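Local coordinates for protein HTH-type transcriptional regulator mcbR (Escherichia coli UMEA 3718-1, PDB 4P9F) that represses transcription of mcbA by binding its promoter region, which prevents colanic acid overproduction and mucoidy and is important for biofilm formation, at residues G159-L163 with I208-Q212; K15-S19 with W153-P158; L110-Q114 with I176-H180. All coordinates share one frame; numbering follows the deposited sequence.

How the contacts relate
Contacts 1 and 2 are neighbours, and contact 3 stands apart. In contact 2 the end of helix 6-19, from the DNA-binding half, lies against the end of helix 143-156 in the FCD domain; the chain then runs on into contact 1, where 159-163, leading into helix 161-166, meets the end of helix 191-210. Their centres are 13 Å apart and they touch: Leu-209 CD1 lies 3.6 Å from Met-156 CE. Contact 3, wholly within the helical FCD part, has its centre about 20 Å from that of contact 1 and about 22 Å from that of contact 2, with nearest atoms about 9 Å away in both cases. The helix-turn-helix at 31-50 lies outside all three.

Contact 1: G159-L163 with I208-Q212; sequences GLHYL and ILYQQ
Leu-209 lies at the apolar centre, its two methyls divided between two leucines of the segment 159-163, which leads into helix 161-166. CD1 of Leu-209 meets CD1 of Leu-160 at 3.9 Å, while its CD2 packs against CD2 of Leu-163. That same Leu-163 methyl also reaches Ile-208 CG2, 3.7 Å away, the two side chains crossing at about a right angle. Outside the two segments, Leu-160 and Leu-163 both touch Ile-126 of helix 122-138, and Leu-209 touches Leu-76 of helix 73-95.

Farther out, Tyr-162 lays one ring face over Gln-212. CB of Gln-212 sits 3.5 Å from the ring centroid in a CH-pi contact, displaced toward the rim. The ring reaches across the last turn of the other segment because chi1 of 166° turns CG away from the backbone N of Tyr-162, and its OH makes a weak bond to Gln-211 OE1. Were Tyr-162 replaced by an alanine, the Gln-212 methylene would probably lose its cover and the Gln-211 amide its weak partner.

The polar edge belongs to the Gln-212 amide. Its NE2 donates to Gly-159 O at 2.8 Å, in the carbonyl plane and on a lone pair, with an N-H...O angle of 155°. A second bond of 2.8 Å runs from NE2 to Leu-209 O, which also accepts from Gln-212 N on the opposite face of its carbonyl plane. OE1 of Gln-212 accepts a hydrogen bond from a water that in turn weakly accepts from Tyr-162 N. Two backbone carbonyls thus grip one amide nitrogen and fix which way round the amide sits: the bond to Gly-159 O joins the 3-10 segment at 211-212 to residue 159, while the one to Leu-209 O braces the side chain against its own segment.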
loop_
_atom_site.group_PDB
_atom_site.type_symbol
_atom_site.label_atom_id
_atom_site.label_comp_id
_atom_site.label_asym_id
_atom_site.label_seq_id
_atom_site.Cartn_x
_atom_site.Cartn_y
_atom_site.Cartn_z
ATOM N N GLY A 159 12.242 4.387 -11.531
ATOM C CA GLY A 159 12.013 4.051 -12.923
ATOM C C GLY A 159 11.784 5.298 -13.774
ATOM O O GLY A 159 11.868 5.232 -14.997
ATOM N N LEU A 160 11.529 6.440 -13.127
ATOM C CA LEU A 160 11.258 7.706 -13.829
ATOM C C LEU A 160 12.541 8.497 -14.119
ATOM O O LEU A 160 12.533 9.476 -14.870
ATOM C CB LEU A 160 10.290 8.588 -13.018
ATOM C CG LEU A 160 8.789 8.371 -13.230
ATOM C CD1 LEU A 160 8.342 7.022 -12.702
ATOM C CD2 LEU A 160 7.997 9.512 -12.609
ATOM N N HIS A 161 13.649 8.056 -13.536
ATOM C CA HIS A 161 14.912 8.769 -13.706
ATOM C C HIS A 161 15.312 8.817 -15.179
ATOM O O HIS A 161 15.954 9.766 -15.627
ATOM C CB HIS A 161 16.009 8.104 -12.889
ATOM C CG HIS A 161 17.293 8.871 -12.868
ATOM N ND1 HIS A 161 17.465 10.012 -12.116
ATOM C CD2 HIS A 161 18.471 8.654 -13.501
ATOM C CE1 HIS A 161 18.699 10.460 -12.278
ATOM N NE2 HIS A 161 19.326 9.656 -13.114
ATOM N N TYR A 162 14.892 7.800 -15.920
ATOM C CA TYR A 162 15.125 7.699 -17.357
ATOM C C TYR A 162 14.579 8.898 -18.142
ATOM O O TYR A 162 15.167 9.326 -19.139
ATOM C CB TYR A 162 14.482 6.406 -17.860
ATOM C CG TYR A 162 14.323 6.294 -19.361
ATOM C CD1 TYR A 162 15.409 5.963 -20.171
ATOM C CD2 TYR A 162 13.089 6.494 -19.964
ATOM C CE1 TYR A 162 15.266 5.834 -21.528
ATOM C CE2 TYR A 162 12.938 6.370 -21.333
ATOM C CZ TYR A 162 14.028 6.044 -22.109
ATOM O OH TYR A 162 13.873 5.927 -23.468
ATOM N N LEU A 163 13.470 9.457 -17.669
ATOM C CA LEU A 163 12.816 10.584 -18.339
ATOM C C LEU A 163 13.703 11.820 -18.499
ATOM O O LEU A 163 13.653 12.502 -19.531
ATOM C CB LEU A 163 11.545 10.979 -17.580
ATOM C CG LEU A 163 10.480 9.882 -17.477
ATOM C CD1 LEU A 163 9.276 10.339 -16.652
ATOM C CD2 LEU A 163 10.054 9.445 -18.872
ATOM N N ILE A 208 6.048 5.187 -22.312
ATOM C CA ILE A 208 7.272 5.969 -22.315
ATOM C C ILE A 208 8.322 5.367 -21.380
ATOM O O ILE A 208 9.503 5.288 -21.731
ATOM C CB ILE A 208 6.991 7.423 -21.903
ATOM C CG1 ILE A 208 5.957 8.038 -22.841
ATOM C CG2 ILE A 208 8.278 8.254 -21.917
ATOM C CD1 ILE A 208 5.529 9.414 -22.427
ATOM N N LEU A 209 7.891 4.942 -20.197
ATOM C CA LEU A 209 8.833 4.396 -19.227
ATOM C C LEU A 209 9.479 3.112 -19.718
ATOM O O LEU A 209 10.644 2.868 -19.426
ATOM C CB LEU A 209 8.155 4.123 -17.880
ATOM C CG LEU A 209 7.629 5.330 -17.115
ATOM C CD1 LEU A 209 7.144 4.901 -15.743
ATOM C CD2 LEU A 209 8.726 6.402 -17.002
ATOM N N TYR A 210 8.735 2.301 -20.467
ATOM C CA TYR A 210 9.251 0.998 -20.889
ATOM C C TYR A 210 10.372 1.123 -21.902
ATOM O O TYR A 210 11.130 0.177 -22.092
ATOM C CB TYR A 210 8.142 0.124 -21.472
ATOM C CG TYR A 210 7.352 -0.612 -20.428
ATOM C CD1 TYR A 210 7.024 0.004 -19.238
ATOM C CD2 TYR A 210 6.910 -1.915 -20.637
ATOM C CE1 TYR A 210 6.291 -0.644 -18.278
ATOM C CE2 TYR A 210 6.167 -2.578 -19.670
ATOM C CZ TYR A 210 5.863 -1.923 -18.490
ATOM O OH TYR A 210 5.125 -2.520 -17.492
ATOM N N GLN A 211 10.516 2.295 -22.515
ATOM C CA GLN A 211 11.571 2.471 -23.510
ATOM C C GLN A 211 12.960 2.273 -22.879
ATOM O O GLN A 211 13.925 2.008 -23.580
ATOM C CB GLN A 211 11.496 3.863 -24.140
ATOM C CG GLN A 211 10.203 4.200 -24.882
ATOM C CD GLN A 211 10.169 5.663 -25.354
ATOM O OE1 GLN A 211 11.126 6.421 -25.155
ATOM N NE2 GLN A 211 9.057 6.063 -25.959
ATOM N N GLN A 212 13.055 2.373 -21.554
ATOM C CA GLN A 212 14.365 2.327 -20.902
ATOM C C GLN A 212 14.948 0.920 -20.821
ATOM O O GLN A 212 16.150 0.766 -20.611
ATOM C CB GLN A 212 14.291 2.910 -19.489
ATOM C CG GLN A 212 13.606 2.027 -18.442
ATOM C CD GLN A 212 13.315 2.782 -17.159
ATOM O OE1 GLN A 212 14.191 2.956 -16.306
ATOM N NE2 GLN A 212 12.075 3.240 -17.016
HETATM O O HOH W 1 14.989 5.008 -14.607
#

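Contact 2: K15-S19 with W153-P158; sequences KHQLS and WVRMGP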
loop_
_atom_site.group_PDB
_atom_site.type_symbol
_atom_site.label_atom_id
_atom_site.label_comp_id
_atom_site.label_asym_id
_atom_site.label_seq_id
_atom_site.Cartn_x
_atom_site.Cartn_y
_atom_site.Cartn_z
ATOM N N LYS A 15 10.650 11.086 -0.148
ATOM C CA LYS A 15 9.543 10.458 -0.895
ATOM C C LYS A 15 9.281 11.219 -2.191
ATOM O O LYS A 15 9.093 10.623 -3.258
ATOM C CB LYS A 15 8.278 10.411 -0.051
ATOM C CG LYS A 15 8.293 9.357 1.068
ATOM C CD LYS A 15 6.951 9.381 1.851
ATOM C CE LYS A 15 6.880 8.267 2.917
ATOM N NZ LYS A 15 5.574 8.265 3.699
ATOM N N HIS A 16 9.297 12.545 -2.090
ATOM C CA HIS A 16 9.060 13.402 -3.245
ATOM C C HIS A 16 10.154 13.207 -4.297
ATOM O O HIS A 16 9.856 12.982 -5.465
ATOM C CB HIS A 16 8.967 14.874 -2.808
ATOM C CG HIS A 16 8.612 15.809 -3.923
ATOM N ND1 HIS A 16 9.561 16.487 -4.654
ATOM C CD2 HIS A 16 7.419 16.108 -4.495
ATOM C CE1 HIS A 16 8.967 17.209 -5.593
ATOM N NE2 HIS A 16 7.668 16.992 -5.518
ATOM N N GLN A 17 11.413 13.247 -3.863
ATOM C CA GLN A 17 12.560 13.037 -4.747
ATOM C C GLN A 17 12.497 11.671 -5.440
ATOM O O GLN A 17 12.708 11.574 -6.642
ATOM C CB GLN A 17 13.870 13.114 -3.947
ATOM C CG GLN A 17 14.164 14.473 -3.354
ATOM C CD GLN A 17 14.315 15.537 -4.415
ATOM O OE1 GLN A 17 13.584 16.527 -4.426
ATOM N NE2 GLN A 17 15.277 15.347 -5.307
ATOM N N LEU A 18 12.174 10.628 -4.673
ATOM C CA LEU A 18 12.035 9.278 -5.231
ATOM C C LEU A 18 10.910 9.252 -6.255
ATOM O O LEU A 18 11.117 8.804 -7.374
ATOM C CB LEU A 18 11.789 8.246 -4.126
ATOM C CG LEU A 18 13.005 7.867 -3.271
ATOM C CD1 LEU A 18 12.557 7.118 -2.024
ATOM C CD2 LEU A 18 14.018 7.008 -4.069
ATOM N N SER A 19 9.757 9.809 -5.888
ATOM C CA SER A 19 8.549 9.804 -6.712
ATOM C C SER A 19 8.686 10.491 -8.072
ATOM O O SER A 19 8.091 10.035 -9.062
ATOM C CB SER A 19 7.399 10.486 -5.967
ATOM O OG SER A 19 7.063 9.749 -4.811
ATOM N N TRP A 153 3.824 5.112 -5.985
ATOM C CA TRP A 153 4.560 6.084 -6.791
ATOM C C TRP A 153 6.014 6.202 -6.340
ATOM O O TRP A 153 6.916 6.420 -7.154
ATOM C CB TRP A 153 3.893 7.452 -6.697
ATOM C CG TRP A 153 2.607 7.567 -7.470
ATOM C CD1 TRP A 153 2.091 6.671 -8.367
ATOM C CD2 TRP A 153 1.638 8.622 -7.351
ATOM N NE1 TRP A 153 0.876 7.126 -8.844
ATOM C CE2 TRP A 153 0.576 8.321 -8.232
ATOM C CE3 TRP A 153 1.570 9.805 -6.582
ATOM C CZ2 TRP A 153 -0.539 9.155 -8.376
ATOM C CZ3 TRP A 153 0.460 10.636 -6.725
ATOM C CH2 TRP A 153 -0.575 10.309 -7.621
ATOM N N VAL A 154 6.223 6.119 -5.028
ATOM C CA VAL A 154 7.571 6.124 -4.460
ATOM C C VAL A 154 8.343 4.892 -4.934
ATOM O O VAL A 154 9.504 4.997 -5.293
ATOM C CB VAL A 154 7.550 6.153 -2.917
ATOM C CG1 VAL A 154 8.964 5.935 -2.352
ATOM C CG2 VAL A 154 6.976 7.495 -2.396
ATOM N N ARG A 155 7.688 3.733 -4.939
ATOM C CA ARG A 155 8.317 2.472 -5.356
ATOM C C ARG A 155 8.690 2.501 -6.854
ATOM O O ARG A 155 9.759 2.063 -7.240
ATOM C CB ARG A 155 7.368 1.290 -5.070
ATOM C CG ARG A 155 7.138 1.017 -3.592
ATOM C CD ARG A 155 8.386 0.543 -2.883
ATOM N NE ARG A 155 8.760 -0.853 -3.150
ATOM C CZ ARG A 155 8.203 -1.888 -2.510
ATOM N NH1 ARG A 155 7.226 -1.674 -1.637
ATOM N NH2 ARG A 155 8.603 -3.125 -2.740
HETATM N N MSE A 156 7.801 3.010 -7.705
HETATM C CA MSE A 156 8.131 3.051 -9.126
HETATM C C MSE A 156 9.028 4.232 -9.475
HETATM O O MSE A 156 9.652 4.236 -10.539
HETATM C CB MSE A 156 6.875 3.093 -9.985
HETATM C CG MSE A 156 6.085 4.362 -9.908
HETATM SE SE MSE A 156 4.501 4.223 -11.074
HETATM C CE MSE A 156 5.328 4.274 -12.737
ATOM N N GLY A 157 9.096 5.208 -8.569
ATOM C CA GLY A 157 9.852 6.429 -8.764
ATOM C C GLY A 157 11.209 6.371 -9.459
ATOM O O GLY A 157 11.451 7.161 -10.367
ATOM N N PRO A 158 12.112 5.476 -9.014
ATOM C CA PRO A 158 13.435 5.405 -9.668
ATOM C C PRO A 158 13.329 5.048 -11.158
ATOM O O PRO A 158 14.199 5.415 -11.955
ATOM C CB PRO A 158 14.166 4.303 -8.886
ATOM C CG PRO A 158 13.493 4.290 -7.526
ATOM C CD PRO A 158 12.032 4.597 -7.831
HETATM O O HOH W 2 6.618 7.818 -9.435
#
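Leu-18 and Ser-19 press on Val-154 and Gly-157 at the tight side of this contact, where the end of helix 6-19 meets the end of helix 143-156. The two Val-154 methyls part company, a chi1 of 171° sending CG1 toward Leu-18 and CG2 toward Ser-19: CG1 meets Leu-18 CD1 at 3.8 Å, while CG2 comes within 3.3 Å of Ser-19 OG and also faces the Lys-15 backbone. The hydroxyl of Ser-19 is held by its bond to Lys-15 O, 2.7 Å long, which comes from above the carbonyl plane; Ser-19 N reaches the same oxygen from the opposite face. Closest of all are the backbones at Gly-157, whose CA stands 3.0 Å from Leu-18 O in a CA-H...O contact. The missing side chain lets that carbonyl come so near.

No direct hydrogen bond crosses between the segments. On the looser side a water takes over, donating to Ser-19 O and Trp-153 O at 2.7 Å each. The Trp-153 indole packs on helix 122-138, while NE1 is hydrogen-bonded to Glu-87 of helix 73-95.

This is an interdomain helix contact of a GntR-family regulator of the FCD type: the first helix of the winged helix-turn-helix domain rests on the all-helical FCD domain.

Contact 3: L110-Q114 with I176-H180; sequences LEKLQ and IENYH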
loop_
_atom_site.group_PDB
_atom_site.type_symbol
_atom_site.label_atom_id
_atom_site.label_comp_id
_atom_site.label_asym_id
_atom_site.label_seq_id
_atom_site.Cartn_x
_atom_site.Cartn_y
_atom_site.Cartn_z
ATOM N N LEU A 110 -3.767 22.032 -14.379
ATOM C CA LEU A 110 -3.636 21.648 -15.782
ATOM C C LEU A 110 -2.908 22.706 -16.602
ATOM O O LEU A 110 -2.109 22.394 -17.493
ATOM C CB LEU A 110 -5.025 21.395 -16.378
ATOM C CG LEU A 110 -5.151 20.199 -17.309
ATOM C CD1 LEU A 110 -4.505 19.003 -16.649
ATOM C CD2 LEU A 110 -6.611 19.914 -17.586
ATOM N N GLU A 111 -3.187 23.968 -16.293
ATOM C CA GLU A 111 -2.496 25.080 -16.940
ATOM C C GLU A 111 -1.010 25.067 -16.579
ATOM O O GLU A 111 -0.156 25.301 -17.438
ATOM C CB GLU A 111 -3.114 26.408 -16.540
ATOM C CG GLU A 111 -4.561 26.560 -16.973
ATOM C CD GLU A 111 -5.176 27.868 -16.522
ATOM O OE1 GLU A 111 -6.406 28.006 -16.670
ATOM O OE2 GLU A 111 -4.436 28.756 -16.030
ATOM N N LYS A 112 -0.712 24.801 -15.307
ATOM C CA LYS A 112 0.673 24.663 -14.853
ATOM C C LYS A 112 1.370 23.563 -15.644
ATOM O O LYS A 112 2.520 23.716 -16.077
ATOM C CB LYS A 112 0.731 24.326 -13.364
ATOM C CG LYS A 112 0.262 25.439 -12.440
ATOM C CD LYS A 112 1.041 26.705 -12.638
ATOM C CE LYS A 112 0.536 27.783 -11.683
ATOM N NZ LYS A 112 1.377 29.010 -11.721
ATOM N N LEU A 113 0.657 22.454 -15.858
ATOM C CA LEU A 113 1.228 21.319 -16.580
ATOM C C LEU A 113 1.588 21.700 -18.013
ATOM O O LEU A 113 2.681 21.387 -18.488
ATOM C CB LEU A 113 0.253 20.124 -16.581
ATOM C CG LEU A 113 0.773 18.826 -17.198
ATOM C CD1 LEU A 113 2.057 18.364 -16.495
ATOM C CD2 LEU A 113 -0.292 17.707 -17.203
ATOM N N GLN A 114 0.678 22.392 -18.698
ATOM C CA GLN A 114 0.944 22.833 -20.064
ATOM C C GLN A 114 2.155 23.764 -20.108
ATOM O O GLN A 114 3.023 23.639 -20.980
ATOM C CB GLN A 114 -0.291 23.534 -20.649
ATOM C CG GLN A 114 -0.054 24.265 -21.971
ATOM C CD GLN A 114 0.321 23.329 -23.113
ATOM O OE1 GLN A 114 -0.253 22.248 -23.267
ATOM N NE2 GLN A 114 1.287 23.746 -23.924
ATOM N N ILE A 176 -1.101 15.920 -23.153
ATOM C CA ILE A 176 -1.896 16.732 -22.235
ATOM C C ILE A 176 -3.390 16.693 -22.580
ATOM O O ILE A 176 -4.227 17.041 -21.752
ATOM C CB ILE A 176 -1.410 18.195 -22.201
ATOM C CG1 ILE A 176 -1.977 18.888 -20.963
ATOM C CG2 ILE A 176 -1.743 18.921 -23.507
ATOM C CD1 ILE A 176 -1.481 20.272 -20.774
ATOM N N GLU A 177 -3.729 16.223 -23.775
ATOM C CA GLU A 177 -5.123 16.200 -24.187
ATOM C C GLU A 177 -5.921 15.213 -23.327
ATOM O O GLU A 177 -7.073 15.480 -22.980
ATOM C CB GLU A 177 -5.255 15.853 -25.665
ATOM C CG GLU A 177 -5.130 17.058 -26.571
ATOM C CD GLU A 177 -6.058 18.196 -26.166
ATOM O OE1 GLU A 177 -7.293 18.034 -26.256
ATOM O OE2 GLU A 177 -5.548 19.253 -25.750
ATOM N N ASN A 178 -5.316 14.079 -22.985
ATOM C CA ASN A 178 -5.989 13.134 -22.104
ATOM C C ASN A 178 -6.311 13.724 -20.734
ATOM O O ASN A 178 -7.301 13.330 -20.117
ATOM C CB ASN A 178 -5.157 11.853 -21.940
ATOM C CG ASN A 178 -5.322 10.889 -23.116
ATOM O OD1 ASN A 178 -6.390 10.809 -23.728
ATOM N ND2 ASN A 178 -4.266 10.148 -23.428
ATOM N N TYR A 179 -5.505 14.683 -20.280
ATOM C CA TYR A 179 -5.741 15.349 -18.999
ATOM C C TYR A 179 -6.948 16.289 -19.109
ATOM O O TYR A 179 -7.789 16.333 -18.207
ATOM C CB TYR A 179 -4.495 16.120 -18.548
ATOM C CG TYR A 179 -3.359 15.235 -18.076
ATOM C CD1 TYR A 179 -2.509 14.629 -18.994
ATOM C CD2 TYR A 179 -3.130 15.007 -16.725
ATOM C CE1 TYR A 179 -1.473 13.814 -18.585
ATOM C CE2 TYR A 179 -2.081 14.188 -16.302
ATOM C CZ TYR A 179 -1.262 13.598 -17.246
ATOM O OH TYR A 179 -0.215 12.783 -16.865
ATOM N N HIS A 180 -7.035 17.021 -20.218
ATOM C CA HIS A 180 -8.207 17.840 -20.513
ATOM C C HIS A 180 -9.475 16.994 -20.537
ATOM O O HIS A 180 -10.491 17.361 -19.951
ATOM C CB HIS A 180 -8.059 18.544 -21.874
ATOM C CG HIS A 180 -7.050 19.648 -21.882
ATOM N ND1 HIS A 180 -7.238 20.828 -21.196
ATOM C CD2 HIS A 180 -5.851 19.758 -22.501
ATOM C CE1 HIS A 180 -6.195 21.616 -21.388
ATOM N NE2 HIS A 180 -5.340 20.993 -22.176
#
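Leu-110, Ile-176 and Tyr-179 bury the most surface here, and Leu-110 makes two of the links. Its CD1 comes 3.5 Å from Tyr-179 CB, while CD2 lies 3.8 Å from His-180 ND1, approaching that ring obliquely. Ile-176 works one turn farther along, against Gln-114: its CD1 sits 3.5 Å from Gln-114 CB and 3.4 Å from the amide oxygen OE1. The Gln-114 chain bends at chi2 (64°), which brings that oxygen back over the isoleucine, and the two side chains cross at about a right angle.

Tyr-179 takes up the remaining flank with its ring. CD2 of Leu-113 stands over the centre of one face, 3.9 Å from the centroid and only 8° off the normal, a well-centred CH-pi contact. The same methyl is 4.3 Å from Ile-176 CG1, joining the two halves of the contact. No hydrogen bond crosses between the segments.

Helix 100-119 and the segment 176-180 thus pack mainly through apolar side chains, with helix 122-138 touching Leu-110 through Phe-132 and Leu-113 through Ile-125 and Val-128. Toward helix 191-210, Tyr-179 lies on Ile-201 and its OH is hydrogen-bonded to Asn-205, so the ring links helix 100-119 to helix 191-210 within the FCD bundle.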